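PDB 1Y9Z: alkaline serine protease from Pseudoalteromonas sp., which probably hydrolyses peptide bonds in proteins as a cold-adapted, subtilisin-like serine protease. Local coordinates for residues A[83-87]-A[377-381]; A[181-185]-A[313-318]; A[31-35]-A[56-60]; A[230-234]-A[333-337]. Residues are numbered along the deposited sequence.

Contact 1: residues A[83-87]-A[377-381]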
loop_
_atom_site.group_PDB
_atom_site.type_symbol
_atom_site.label_atom_id
_atom_site.label_comp_id
_atom_site.label_asym_id
_atom_site.label_seq_id
_atom_site.Cartn_x
_atom_site.Cartn_y
_atom_site.Cartn_z
ATOM N N VAL A 83 -1.760 10.790 -6.203
ATOM C CA VAL A 83 -0.419 11.267 -6.523
ATOM C C VAL A 83 0.587 10.308 -5.896
ATOM O O VAL A 83 0.361 9.792 -4.798
ATOM C CB VAL A 83 -0.154 12.695 -5.970
ATOM C CG1 VAL A 83 -1.006 13.701 -6.710
ATOM C CG2 VAL A 83 -0.446 12.748 -4.480
ATOM N N GLY A 84 1.677 10.054 -6.614
ATOM C CA GLY A 84 2.715 9.176 -6.108
ATOM C C GLY A 84 3.851 9.983 -5.500
ATOM O O GLY A 84 3.781 11.214 -5.435
ATOM N N VAL A 85 4.904 9.300 -5.064
ATOM C CA VAL A 85 6.042 9.975 -4.451
ATOM C C VAL A 85 6.641 11.034 -5.376
ATOM O O VAL A 85 6.996 12.126 -4.928
ATOM C CB VAL A 85 7.139 8.963 -4.046
ATOM C CG1 VAL A 85 8.329 9.697 -3.447
ATOM C CG2 VAL A 85 6.580 7.968 -3.040
ATOM N N MET A 86 6.756 10.700 -6.660
ATOM C CA MET A 86 7.289 11.611 -7.681
ATOM C C MET A 86 6.177 11.704 -8.724
ATOM O O MET A 86 6.158 10.955 -9.701
ATOM C CB MET A 86 8.563 11.025 -8.288
ATOM C CG MET A 86 9.657 10.778 -7.249
ATOM S SD MET A 86 11.127 9.961 -7.892
ATOM C CE MET A 86 10.542 8.263 -7.980
ATOM N N PRO A 87 5.243 12.647 -8.531
ATOM C CA PRO A 87 4.091 12.862 -9.410
ATOM C C PRO A 87 4.172 13.877 -10.545
ATOM O O PRO A 87 3.196 14.041 -11.279
ATOM C CB PRO A 87 3.022 13.267 -8.418
ATOM C CG PRO A 87 3.805 14.239 -7.555
ATOM C CD PRO A 87 5.160 13.538 -7.357
ATOM N N GLY A 377 10.435 4.728 -3.913
ATOM C CA GLY A 377 10.060 5.992 -4.523
ATOM C C GLY A 377 10.799 7.114 -3.815
ATOM O O GLY A 377 11.379 7.989 -4.458
ATOM N N VAL A 378 10.785 7.085 -2.485
ATOM C CA VAL A 378 11.471 8.102 -1.696
ATOM C C VAL A 378 12.979 8.021 -1.905
ATOM O O VAL A 378 13.656 9.043 -1.974
ATOM C CB VAL A 378 11.155 7.956 -0.188
ATOM C CG1 VAL A 378 12.135 8.781 0.640
ATOM C CG2 VAL A 378 9.733 8.419 0.086
ATOM N N ALA A 379 13.507 6.806 -2.007
ATOM C CA ALA A 379 14.941 6.628 -2.215
ATOM C C ALA A 379 15.360 7.324 -3.504
ATOM O O ALA A 379 16.375 8.020 -3.552
ATOM C CB ALA A 379 15.285 5.141 -2.285
ATOM N N THR A 380 14.565 7.136 -4.549
ATOM C CA THR A 380 14.844 7.739 -5.845
ATOM C C THR A 380 14.751 9.263 -5.755
ATOM O O THR A 380 15.611 9.980 -6.273
ATOM C CB THR A 380 13.850 7.219 -6.910
ATOM O OG1 THR A 380 13.903 5.786 -6.951
ATOM C CG2 THR A 380 14.202 7.762 -8.284
ATOM N N LEU A 381 13.708 9.749 -5.090
ATOM C CA LEU A 381 13.496 11.185 -4.921
ATOM C C LEU A 381 14.663 11.838 -4.185
ATOM O O LEU A 381 15.208 12.849 -4.631
ATOM C CB LEU A 381 12.195 11.433 -4.155
ATOM C CG LEU A 381 11.874 12.877 -3.752
ATOM C CD1 LEU A 381 11.813 13.777 -4.983
ATOM C CD2 LEU A 381 10.547 12.896 -3.008
#
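In the subtilisin-like alpha/beta domain, the long helix 368-385 starts at Thr-368 and Ser-369, both in the pocket that binds phenylmethanesulfonic acid, and here the loop 83-87 packs against its side. Met-86 and Val-85 bury the most surface, with Leu-381 next, and the contact is van der Waals packing, with no hydrogen bond across it. The CA-to-CB bond of Val-85 points toward the helix. Val-85 CG1 sits 3.6 Å from Gly-377 C and 3.9 Å from Leu-381 CD2, so it meets successive turns at once. Gly-377 matters to this fit, because a CB there would stand only 3.0 Å from Val-85 CG2. Backbone hydrogen bonds of Val-85 with Thr-72 and of Met-86 with Ile-73 tie the same loop to helix 65-74, so it touches both helices. Met-86 reaches out with an extended chi2 and lays its chain along Leu-381, Met-86 CG to Leu-381 CB being 4.1 Å. The terminal methyl, Met-86 CE, ends 3.6 Å from both Thr-380 CB and Gly-377 O.

Contact 2: residues A[181-185]-A[313-318]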
loop_
_atom_site.group_PDB
_atom_site.type_symbol
_atom_site.label_atom_id
_atom_site.label_comp_id
_atom_site.label_asym_id
_atom_site.label_seq_id
_atom_site.Cartn_x
_atom_site.Cartn_y
_atom_site.Cartn_z
ATOM N N ASP A 181 0.833 0.719 9.580
ATOM C CA ASP A 181 -0.409 1.392 9.207
ATOM C C ASP A 181 -0.354 2.892 9.498
ATOM O O ASP A 181 0.700 3.415 9.863
ATOM C CB ASP A 181 -1.617 0.723 9.889
ATOM C CG ASP A 181 -1.615 0.873 11.399
ATOM O OD1 ASP A 181 -2.376 0.128 12.057
ATOM O OD2 ASP A 181 -0.880 1.727 11.930
ATOM N N SER A 182 -1.479 3.589 9.332
ATOM C CA SER A 182 -1.498 5.036 9.538
ATOM C C SER A 182 -1.291 5.527 10.968
ATOM O O SER A 182 -1.243 6.733 11.205
ATOM C CB SER A 182 -2.774 5.655 8.946
ATOM O OG SER A 182 -3.939 5.254 9.640
ATOM N N ASN A 183 -1.178 4.608 11.922
ATOM C CA ASN A 183 -0.909 5.002 13.303
ATOM C C ASN A 183 0.531 4.593 13.595
ATOM O O ASN A 183 1.006 4.697 14.726
ATOM C CB ASN A 183 -1.846 4.301 14.290
ATOM C CG ASN A 183 -1.683 4.828 15.711
ATOM O OD1 ASN A 183 -1.798 6.029 15.953
ATOM N ND2 ASN A 183 -1.412 3.931 16.651
ATOM N N LEU A 184 1.206 4.124 12.549
ATOM C CA LEU A 184 2.593 3.676 12.614
ATOM C C LEU A 184 2.745 2.359 13.358
ATOM O O LEU A 184 3.832 2.011 13.814
ATOM C CB LEU A 184 3.477 4.754 13.246
ATOM C CG LEU A 184 3.533 6.060 12.448
ATOM C CD1 LEU A 184 4.469 7.039 13.132
ATOM C CD2 LEU A 184 4.003 5.776 11.026
ATOM N N ASP A 185 1.648 1.621 13.478
ATOM C CA ASP A 185 1.691 0.329 14.139
ATOM C C ASP A 185 2.132 -0.726 13.133
ATOM O O ASP A 185 1.777 -0.666 11.954
ATOM C CB ASP A 185 0.317 -0.042 14.698
ATOM C CG ASP A 185 -0.060 0.780 15.910
ATOM O OD1 ASP A 185 0.734 0.812 16.873
ATOM O OD2 ASP A 185 -1.149 1.388 15.905
ATOM N N ALA A 313 -6.897 0.159 20.172
ATOM C CA ALA A 313 -5.796 -0.790 20.010
ATOM C C ALA A 313 -5.055 -0.571 18.687
ATOM O O ALA A 313 -3.825 -0.617 18.636
ATOM C CB ALA A 313 -6.323 -2.215 20.085
ATOM N N LEU A 314 -5.816 -0.352 17.619
ATOM C CA LEU A 314 -5.261 -0.103 16.288
ATOM C C LEU A 314 -6.086 1.020 15.668
ATOM O O LEU A 314 -6.920 0.784 14.792
ATOM C CB LEU A 314 -5.354 -1.359 15.413
ATOM C CG LEU A 314 -4.360 -2.495 15.668
ATOM C CD1 LEU A 314 -4.679 -3.661 14.743
ATOM C CD2 LEU A 314 -2.937 -2.002 15.432
ATOM N N PRO A 315 -5.853 2.264 16.116
ATOM C CA PRO A 315 -6.560 3.457 15.641
ATOM C C PRO A 315 -6.339 3.852 14.183
ATOM O O PRO A 315 -7.086 4.666 13.639
ATOM C CB PRO A 315 -6.091 4.536 16.611
ATOM C CG PRO A 315 -4.684 4.124 16.891
ATOM C CD PRO A 315 -4.816 2.631 17.099
ATOM N N GLY A 316 -5.319 3.283 13.550
ATOM C CA GLY A 316 -5.050 3.616 12.162
ATOM C C GLY A 316 -6.108 3.089 11.213
ATOM O O GLY A 316 -7.004 2.347 11.616
ATOM N N LEU A 317 -6.007 3.466 9.944
ATOM C CA LEU A 317 -6.969 3.011 8.951
ATOM C C LEU A 317 -6.750 1.532 8.640
ATOM O O LEU A 317 -5.655 1.122 8.241
ATOM C CB LEU A 317 -6.840 3.836 7.668
ATOM C CG LEU A 317 -7.829 3.506 6.546
ATOM C CD1 LEU A 317 -9.253 3.779 7.008
ATOM C CD2 LEU A 317 -7.499 4.349 5.325
ATOM N N GLN A 318 -7.792 0.731 8.830
ATOM C CA GLN A 318 -7.697 -0.700 8.574
ATOM C C GLN A 318 -8.517 -1.130 7.358
ATOM O O GLN A 318 -9.584 -0.577 7.085
ATOM C CB GLN A 318 -8.164 -1.490 9.801
ATOM C CG GLN A 318 -7.520 -1.069 11.122
ATOM C CD GLN A 318 -6.005 -1.184 11.112
ATOM O OE1 GLN A 318 -5.448 -2.191 10.673
ATOM N NE2 GLN A 318 -5.330 -0.153 11.613
HETATM O O HOH W 1 -2.723 -2.539 11.121
HETATM O O HOH W 2 -3.375 1.257 14.189
HETATM O O HOH W 3 -3.404 2.390 7.649
#
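An Asx turn at the end of strand 174-180, in the subtilisin-like domain, docks here onto the 313-318 loop of the inserted beta-barrel domain. Asp-181 OD2 accepts from Asn-183 N at 2.9 Å and from Asp-185 N at 3.0 Å, which fixes the turn. Its other oxygen works across the interface: Gln-318 NE2 donates to Asp-181 OD1 at 3.0 Å, and also to Gly-316 O at 3.0 Å within its own loop. Next door, Leu-317 N donates to Ser-182 OG at 2.8 Å. That brings Ser-182 OG to 3.2 Å from Gly-316 CA, and a CB on Gly-316 would clash with Asn-183 N. Three waters add bridges. Water 2 gives hydrogens to Asp-181 OD1 and Asp-185 OD2 and takes one from Gly-316 N; water 1 joins Asp-181 OD1 to Gln-318 OE1, and water 3 joins Ser-182 N to Leu-317 O. Leu-184 N, donating to Asp-181 O at 2.8 Å, closes a type I beta turn, a common companion of the Asx turn at its first residue.

Contact 3: residues A[31-35]-A[56-60]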
loop_
_atom_site.group_PDB
_atom_site.type_symbol
_atom_site.label_atom_id
_atom_site.label_comp_id
_atom_site.label_asym_id
_atom_site.label_seq_id
_atom_site.Cartn_x
_atom_site.Cartn_y
_atom_site.Cartn_z
ATOM N N SER A 31 4.138 -6.996 -12.051
ATOM C CA SER A 31 3.166 -7.532 -13.006
ATOM C C SER A 31 2.774 -6.613 -14.159
ATOM O O SER A 31 1.699 -6.767 -14.738
ATOM C CB SER A 31 1.894 -7.967 -12.271
ATOM O OG SER A 31 1.112 -6.851 -11.866
ATOM N N GLY A 32 3.628 -5.661 -14.507
ATOM C CA GLY A 32 3.273 -4.787 -15.606
ATOM C C GLY A 32 2.769 -3.435 -15.149
ATOM O O GLY A 32 2.571 -3.193 -13.959
ATOM N N TYR A 33 2.504 -2.577 -16.124
ATOM C CA TYR A 33 2.096 -1.196 -15.885
ATOM C C TYR A 33 0.966 -0.814 -16.843
ATOM O O TYR A 33 1.161 -0.842 -18.055
ATOM C CB TYR A 33 3.340 -0.342 -16.149
ATOM C CG TYR A 33 3.237 1.150 -15.962
ATOM C CD1 TYR A 33 3.765 1.761 -14.825
ATOM C CD2 TYR A 33 2.721 1.968 -16.967
ATOM C CE1 TYR A 33 3.795 3.142 -14.697
ATOM C CE2 TYR A 33 2.745 3.355 -16.849
ATOM C CZ TYR A 33 3.287 3.933 -15.715
ATOM O OH TYR A 33 3.363 5.302 -15.608
ATOM N N ASP A 34 -0.210 -0.460 -16.321
ATOM C CA ASP A 34 -1.314 -0.085 -17.208
ATOM C C ASP A 34 -1.091 1.324 -17.743
ATOM O O ASP A 34 -1.530 2.312 -17.151
ATOM C CB ASP A 34 -2.660 -0.155 -16.480
ATOM C CG ASP A 34 -3.835 0.064 -17.420
ATOM O OD1 ASP A 34 -4.997 -0.020 -16.970
ATOM O OD2 ASP A 34 -3.588 0.321 -18.618
ATOM N N ARG A 35 -0.418 1.407 -18.883
ATOM C CA ARG A 35 -0.109 2.691 -19.488
ATOM C C ARG A 35 -1.340 3.444 -19.985
ATOM O O ARG A 35 -1.260 4.635 -20.279
ATOM C CB ARG A 35 0.889 2.494 -20.630
ATOM C CG ARG A 35 1.525 3.779 -21.127
ATOM C CD ARG A 35 2.632 3.487 -22.123
ATOM N NE ARG A 35 2.147 2.733 -23.275
ATOM C CZ ARG A 35 2.910 2.350 -24.292
ATOM N NH1 ARG A 35 2.383 1.668 -25.298
ATOM N NH2 ARG A 35 4.204 2.647 -24.304
ATOM N N TRP A 56 4.756 -5.139 -21.533
ATOM C CA TRP A 56 4.944 -4.591 -20.197
ATOM C C TRP A 56 3.893 -3.537 -19.873
ATOM O O TRP A 56 3.541 -3.343 -18.708
ATOM C CB TRP A 56 6.343 -3.978 -20.055
ATOM C CG TRP A 56 6.613 -2.799 -20.953
ATOM C CD1 TRP A 56 7.224 -2.817 -22.178
ATOM C CD2 TRP A 56 6.284 -1.427 -20.691
ATOM N NE1 TRP A 56 7.297 -1.543 -22.690
ATOM C CE2 TRP A 56 6.728 -0.672 -21.799
ATOM C CE3 TRP A 56 5.657 -0.764 -19.626
ATOM C CZ2 TRP A 56 6.566 0.716 -21.873
ATOM C CZ3 TRP A 56 5.496 0.618 -19.701
ATOM C CH2 TRP A 56 5.950 1.342 -20.819
ATOM N N TYR A 57 3.394 -2.866 -20.909
ATOM C CA TYR A 57 2.396 -1.810 -20.745
ATOM C C TYR A 57 0.946 -2.293 -20.739
ATOM O O TYR A 57 0.014 -1.485 -20.734
ATOM C CB TYR A 57 2.577 -0.742 -21.831
ATOM C CG TYR A 57 2.687 -1.282 -23.243
ATOM C CD1 TYR A 57 3.918 -1.683 -23.767
ATOM C CD2 TYR A 57 1.562 -1.381 -24.061
ATOM C CE1 TYR A 57 4.026 -2.165 -25.073
ATOM C CE2 TYR A 57 1.659 -1.861 -25.366
ATOM C CZ TYR A 57 2.891 -2.249 -25.863
ATOM O OH TYR A 57 2.989 -2.715 -27.156
ATOM N N GLN A 58 0.761 -3.608 -20.746
ATOM C CA GLN A 58 -0.570 -4.208 -20.720
ATOM C C GLN A 58 -0.573 -5.323 -19.681
ATOM O O GLN A 58 -0.213 -6.461 -19.973
ATOM C CB GLN A 58 -0.930 -4.769 -22.101
ATOM C CG GLN A 58 -1.204 -3.688 -23.137
ATOM C CD GLN A 58 -1.347 -4.228 -24.548
ATOM O OE1 GLN A 58 -1.768 -3.509 -25.455
ATOM N NE2 GLN A 58 -0.986 -5.490 -24.744
ATOM N N PRO A 59 -0.987 -5.009 -18.444
ATOM C CA PRO A 59 -1.007 -6.034 -17.397
ATOM C C PRO A 59 -1.898 -7.237 -17.681
ATOM O O PRO A 59 -1.597 -8.355 -17.259
ATOM C CB PRO A 59 -1.469 -5.258 -16.164
ATOM C CG PRO A 59 -2.315 -4.162 -16.747
ATOM C CD PRO A 59 -1.495 -3.724 -17.934
ATOM N N GLY A 60 -2.986 -7.008 -18.406
ATOM C CA GLY A 60 -3.912 -8.087 -18.687
ATOM C C GLY A 60 -5.031 -7.999 -17.666
ATOM O O GLY A 60 -5.231 -6.951 -17.051
#
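This is a mostly buried loop-to-loop contact in the subtilisin-like domain, just past strand 25-30, at whose end subtilases carry the catalytic aspartate of the Asp-Ser/Thr-Gly motif. The Ser-31 side chain lies about 8 Å from the bound phenylmethanesulfonic acid and hydrogen-bonds to Gly-66 beside His-65. The loops are joined first through backbone: Tyr-33 N donates to Trp-56 O at 2.9 Å. Just before it, Gly-32 has backbone angles (phi 101°, psi 176°) at which a CB would jam against Ser-31 O. Further along, Asp-34 centres an inverse gamma turn, and Arg-35 N makes two weak bonds, to Tyr-33 O at 2.9 Å and to Tyr-57 O at 3.5 Å. Those carbonyls, Tyr-33 O and Tyr-57 O, approach to 3.0 Å as two acceptors. Trp-56 buries the most surface, Trp-56 CZ3 meeting Tyr-33 CD2 at 4.1 Å, and Pro-59 CD packs 3.7 Å from Asp-34 CA. The Arg-35 guanidinium lies flat on Tyr-57, planes 23° apart, with Arg-35 CZ 4.1 Å from the ring centroid. With one sound and one weak backbone bond across it, the join rests largely on packing, aromatic included, and on this cation-pi stack.

Contact 4: residues A[230-234]-A[333-337]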
loop_
_atom_site.group_PDB
_atom_site.type_symbol
_atom_site.label_atom_id
_atom_site.label_comp_id
_atom_site.label_asym_id
_atom_site.label_seq_id
_atom_site.Cartn_x
_atom_site.Cartn_y
_atom_site.Cartn_z
ATOM N N GLY A 230 -10.142 8.846 4.163
ATOM C CA GLY A 230 -9.848 7.437 4.008
ATOM C C GLY A 230 -11.072 6.609 4.342
ATOM O O GLY A 230 -11.406 6.427 5.510
ATOM N N VAL A 231 -11.757 6.126 3.311
ATOM C CA VAL A 231 -12.946 5.298 3.490
ATOM C C VAL A 231 -12.710 4.019 2.701
ATOM O O VAL A 231 -12.628 4.037 1.475
ATOM C CB VAL A 231 -14.214 6.000 2.960
ATOM C CG1 VAL A 231 -15.438 5.143 3.243
ATOM C CG2 VAL A 231 -14.359 7.369 3.612
ATOM N N VAL A 232 -12.593 2.906 3.412
ATOM C CA VAL A 232 -12.319 1.631 2.773
ATOM C C VAL A 232 -13.541 0.741 2.604
ATOM O O VAL A 232 -14.242 0.451 3.571
ATOM C CB VAL A 232 -11.260 0.849 3.580
ATOM C CG1 VAL A 232 -10.954 -0.477 2.905
ATOM C CG2 VAL A 232 -10.003 1.684 3.727
ATOM N N PRO A 233 -13.824 0.307 1.364
ATOM C CA PRO A 233 -14.984 -0.562 1.152
ATOM C C PRO A 233 -14.654 -1.922 1.769
ATOM O O PRO A 233 -13.572 -2.463 1.538
ATOM C CB PRO A 233 -15.106 -0.609 -0.370
ATOM C CG PRO A 233 -13.687 -0.483 -0.825
ATOM C CD PRO A 233 -13.123 0.581 0.095
ATOM N N HIS A 234 -15.569 -2.470 2.562
ATOM C CA HIS A 234 -15.308 -3.753 3.208
ATOM C C HIS A 234 -14.948 -4.874 2.250
ATOM O O HIS A 234 -15.707 -5.193 1.331
ATOM C CB HIS A 234 -16.504 -4.205 4.049
ATOM C CG HIS A 234 -16.414 -3.824 5.494
ATOM N ND1 HIS A 234 -15.214 -3.691 6.159
ATOM C CD2 HIS A 234 -17.380 -3.605 6.417
ATOM C CE1 HIS A 234 -15.446 -3.405 7.428
ATOM N NE2 HIS A 234 -16.752 -3.348 7.611
ATOM N N SER A 333 -21.030 -1.670 3.565
ATOM C CA SER A 333 -20.333 -1.405 4.815
ATOM C C SER A 333 -18.908 -0.954 4.510
ATOM O O SER A 333 -18.286 -1.429 3.557
ATOM C CB SER A 333 -20.339 -2.656 5.704
ATOM O OG SER A 333 -19.768 -3.775 5.051
ATOM N N VAL A 334 -18.403 -0.026 5.317
ATOM C CA VAL A 334 -17.065 0.519 5.119
ATOM C C VAL A 334 -16.262 0.598 6.413
ATOM O O VAL A 334 -16.800 0.415 7.507
ATOM C CB VAL A 334 -17.139 1.939 4.511
ATOM C CG1 VAL A 334 -17.918 1.905 3.204
ATOM C CG2 VAL A 334 -17.797 2.898 5.497
ATOM N N SER A 335 -14.970 0.884 6.270
ATOM C CA SER A 335 -14.060 1.000 7.403
ATOM C C SER A 335 -13.335 2.345 7.374
ATOM O O SER A 335 -12.854 2.773 6.327
ATOM C CB SER A 335 -13.032 -0.137 7.359
ATOM O OG SER A 335 -11.997 0.058 8.309
ATOM N N VAL A 336 -13.268 3.011 8.525
ATOM C CA VAL A 336 -12.585 4.298 8.644
ATOM C C VAL A 336 -11.709 4.271 9.896
ATOM O O VAL A 336 -11.925 3.444 10.785
ATOM C CB VAL A 336 -13.587 5.481 8.756
ATOM C CG1 VAL A 336 -14.453 5.560 7.503
ATOM C CG2 VAL A 336 -14.455 5.317 9.992
ATOM N N ASP A 337 -10.728 5.166 9.974
ATOM C CA ASP A 337 -9.849 5.188 11.138
ATOM C C ASP A 337 -10.565 5.766 12.355
ATOM O O ASP A 337 -11.682 6.278 12.241
ATOM C CB ASP A 337 -8.541 5.941 10.827
ATOM C CG ASP A 337 -8.743 7.422 10.569
ATOM O OD1 ASP A 337 -7.817 8.043 10.005
ATOM O OD2 ASP A 337 -9.800 7.971 10.937
HETATM O O HOH W 4 -10.537 7.160 7.969
#
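His-234 buries more surface than any other residue here, and its chi1 of -94° falls between the usual wells. In this conformation one face of the imidazole lies over Val-334 O and Ser-335 N, while the main chain is tied by His-234 N donating to Ser-333 O at 3.1 Å. Val-232 and Ser-335, both with chi1 t, stand side by side on the same face, Val-232 CB to Ser-335 CB being 4.3 Å. They form a hydrogen-bonded antiparallel pair: Val-232 N to Ser-335 O is 2.9 Å and Ser-335 N to Val-232 O is 2.8 Å. Ser-335 OG finds its partners in Arg-281 and Gln-318. These are strands 232-240 and 333-336 of the inserted beta-barrel domain, and helix 291-300 touches His-234. The opposite face carries Pro-233 and Val-334, a non-hydrogen-bonded pair in which the missing N-H of proline costs no bond across the strands. Val-334 (m) also meets Val-231 (t), Val-231 CG1 lying 3.8 Å from Val-334 CB, and touches Val-354. Val-336, again m, brings CG1 to 3.7 Å from Gly-230 O. Where the strands part, water 4 donates to Gly-230 O and accepts from Asp-337 N, at 2.7 and 2.8 Å.

How the contacts relate
From the N terminus, contact 3 comes first, closing a short loop between residues 31-35 and 56-60 before anything else opens. Contact 1 then opens at 83-87 and closes only at 377-381, so its long loop takes in both remaining contacts and brings the chain back to the subtilisin-like domain after the insert. Contact 2 opens at 181-185 and contact 4 at 230-234; contact 2 closes at 313-318, ahead of contact 4 at 333-337, so these two cross. They also touch, Leu-317 CD1 lying 3.7 Å from Gly-230 O. Contact 4 joins strands within the beta-barrel insert, contact 2 fastens that insert to the subtilisin-like domain, and contacts 1 and 3 lie within the latter, centres about 20 Å apart.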